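Local structure of rhamnonate dehydratase (Gibberella zeae PH-1, 3FXG) at the interface of chains A and B. The protein catalyses the dehydration of rhamnonate as a magnesium-dependent member of the enolase superfamily, presumably giving the 2-keto-3-deoxy sugar acid. Numbering follows the deposited sequence. Chains: chain A/B, Rhamnonate dehydratase.

The interface of chains A and B. Residues chain A 45, 225, 252-254; chain B 117-118, 121, 125, 281.
The start of the 3-10 helix 253-258 of chain A, with A:Asp254 in its first turn, meets the end of helix 109-119 and the loop after it in chain B, in one patch of a two-fold symmetric interface, repeated with the chains exchanged. A:Asp254 and B:Tyr117 meet end on: the phenol OH gives its hydrogen to OD2 at 2.6 Å, on the syn side of the carboxylate, whose plane is turned 26° from the ring. The other oxygen, OD1, forms a salt bridge with B:Arg125 NH1 at 2.9 Å. This N-H points within the guanidinium plane but meets OD1 from above the carboxylate plane, the two planes lying 64° apart. B:Arg125 gets there by a bend at chi3, which also lays one guanidinium face against A:Pro253 CB, near the rim. Water 1 joins OD1, B:Tyr117 OH and the carbonyl of B:Arg125, so each carboxylate oxygen has a protein donor and OD1 a water besides. Behind the carboxylate, A:Asp254 CB packs on B:Tyr281 CB at 3.6 Å, and A:Ser252 OG takes the backbone N-H of A:Asp254 at 3.1 Å, tying down the helix start. Farther along, the selenomethionine B:Met121, poorly ordered, leaves with CG anti to its backbone N (chi1 -176°) and then bends at its end, which brings SE and CE to A:Ser252 OG; it lies alongside the selenomethionine A:Met225, antiparallel, A:Met225 SE 3.6 Å from B:Met121 CG. At the far end B:Arg118 NE donates to the carbonyl O of A:Pro45 at 2.8 Å, tilted from the carbonyl plane, while its NH2 reaches water 2 and through it the carbonyl of A:Met225. Polar grips thus flank a mainly apolar centre built around the two selenomethionines, joining the two subunits close in sequence to the magnesium ligands A:Asp222 and A:Glu248; the patch may help to steady that region if this pairing persists in solution.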
loop_
_atom_site.group_PDB
_atom_site.type_symbol
_atom_site.label_atom_id
_atom_site.label_comp_id
_atom_site.label_asym_id
_atom_site.label_seq_id
_atom_site.Cartn_x
_atom_site.Cartn_y
_atom_site.Cartn_z
ATOM N N PRO A 45 11.814 11.967 29.341
ATOM C CA PRO A 45 11.524 10.529 29.338
ATOM C C PRO A 45 11.530 9.935 30.749
ATOM O O PRO A 45 10.954 8.874 30.984
ATOM C CB PRO A 45 12.648 9.949 28.479
ATOM C CG PRO A 45 12.935 11.055 27.514
ATOM C CD PRO A 45 12.924 12.272 28.418
HETATM N N MSE A 225 11.423 14.513 23.597
HETATM C CA MSE A 225 11.095 13.089 23.439
HETATM C C MSE A 225 10.325 12.461 24.609
HETATM O O MSE A 225 10.454 11.268 24.885
HETATM C CB MSE A 225 12.388 12.289 23.157
HETATM C CG MSE A 225 13.473 12.360 24.232
HETATM SE SE MSE A 225 15.251 11.671 23.697
HETATM C CE MSE A 225 16.319 12.724 24.918
ATOM N N SER A 252 9.531 9.570 21.363
ATOM C CA SER A 252 10.845 9.004 21.614
ATOM C C SER A 252 11.492 8.826 20.243
ATOM O O SER A 252 10.796 8.584 19.256
ATOM C CB SER A 252 10.704 7.629 22.274
ATOM O OG SER A 252 11.888 6.871 22.111
ATOM N N PRO A 253 12.825 8.971 20.153
ATOM C CA PRO A 253 13.496 8.800 18.860
ATOM C C PRO A 253 13.327 7.367 18.333
ATOM O O PRO A 253 13.577 7.102 17.156
ATOM C CB PRO A 253 14.953 9.130 19.181
ATOM C CG PRO A 253 14.826 10.154 20.270
ATOM C CD PRO A 253 13.745 9.553 21.147
ATOM N N ASP A 254 12.910 6.450 19.206
ATOM C CA ASP A 254 12.693 5.053 18.814
ATOM C C ASP A 254 11.366 4.859 18.086
ATOM O O ASP A 254 11.112 3.779 17.561
ATOM C CB ASP A 254 12.661 4.118 20.031
ATOM C CG ASP A 254 14.027 3.861 20.631
ATOM O OD1 ASP A 254 14.991 3.621 19.873
ATOM O OD2 ASP A 254 14.127 3.878 21.874
ATOM N N TYR B 117 17.182 2.721 30.683
ATOM C CA TYR B 117 17.047 2.951 29.246
ATOM C C TYR B 117 16.583 4.363 28.905
ATOM O O TYR B 117 17.196 5.045 28.083
ATOM C CB TYR B 117 16.071 1.951 28.622
ATOM C CG TYR B 117 16.016 2.039 27.109
ATOM C CD1 TYR B 117 16.950 1.369 26.316
ATOM C CD2 TYR B 117 15.056 2.822 26.473
ATOM C CE1 TYR B 117 16.927 1.478 24.919
ATOM C CE2 TYR B 117 15.026 2.943 25.080
ATOM C CZ TYR B 117 15.962 2.268 24.310
ATOM O OH TYR B 117 15.925 2.384 22.934
ATOM N N ARG B 118 15.499 4.805 29.532
ATOM C CA ARG B 118 14.977 6.128 29.239
ATOM C C ARG B 118 15.871 7.263 29.733
ATOM O O ARG B 118 15.918 8.325 29.117
ATOM C CB ARG B 118 13.549 6.264 29.787
ATOM C CG ARG B 118 12.550 5.411 29.001
ATOM C CD ARG B 118 11.126 5.518 29.526
ATOM N NE ARG B 118 10.481 6.792 29.214
ATOM C CZ ARG B 118 9.993 7.126 28.022
ATOM N NH1 ARG B 118 10.080 6.281 27.000
ATOM N NH2 ARG B 118 9.383 8.297 27.859
HETATM N N MSE B 121 18.616 7.678 27.143
HETATM C CA MSE B 121 18.109 7.840 25.790
HETATM C C MSE B 121 18.833 8.942 25.014
HETATM O O MSE B 121 19.079 8.800 23.815
HETATM C CB MSE B 121 16.611 8.136 25.857
HETATM C CG MSE B 121 15.902 8.235 24.528
HETATM SE SE MSE B 121 13.985 8.251 24.828
HETATM C CE MSE B 121 13.758 6.349 25.022
ATOM N N ARG B 125 20.080 4.354 23.342
ATOM C CA ARG B 125 19.073 3.685 22.510
ATOM C C ARG B 125 19.678 2.481 21.801
ATOM O O ARG B 125 19.021 1.454 21.619
ATOM C CB ARG B 125 18.449 4.643 21.487
ATOM C CG ARG B 125 17.642 5.763 22.131
ATOM C CD ARG B 125 16.726 6.474 21.141
ATOM N NE ARG B 125 17.449 7.079 20.026
ATOM C CZ ARG B 125 17.386 6.646 18.770
ATOM N NH1 ARG B 125 16.632 5.596 18.461
ATOM N NH2 ARG B 125 18.064 7.273 17.818
ATOM N N TYR B 281 12.206 -1.756 20.602
ATOM C CA TYR B 281 11.852 -0.855 19.511
ATOM C C TYR B 281 12.680 -1.179 18.270
ATOM O O TYR B 281 12.210 -1.041 17.140
ATOM C CB TYR B 281 12.084 0.593 19.952
ATOM C CG TYR B 281 11.295 0.951 21.193
ATOM C CD1 TYR B 281 9.920 1.181 21.123
ATOM C CD2 TYR B 281 11.913 1.019 22.441
ATOM C CE1 TYR B 281 9.176 1.472 22.271
ATOM C CE2 TYR B 281 11.178 1.306 23.597
ATOM C CZ TYR B 281 9.810 1.531 23.499
ATOM O OH TYR B 281 9.074 1.820 24.628
HETATM O O HOH W 1 16.689 1.327 20.162
HETATM O O HOH W 2 8.399 9.326 25.352
HETATM O O HOH W 3 11.605 1.502 16.071
#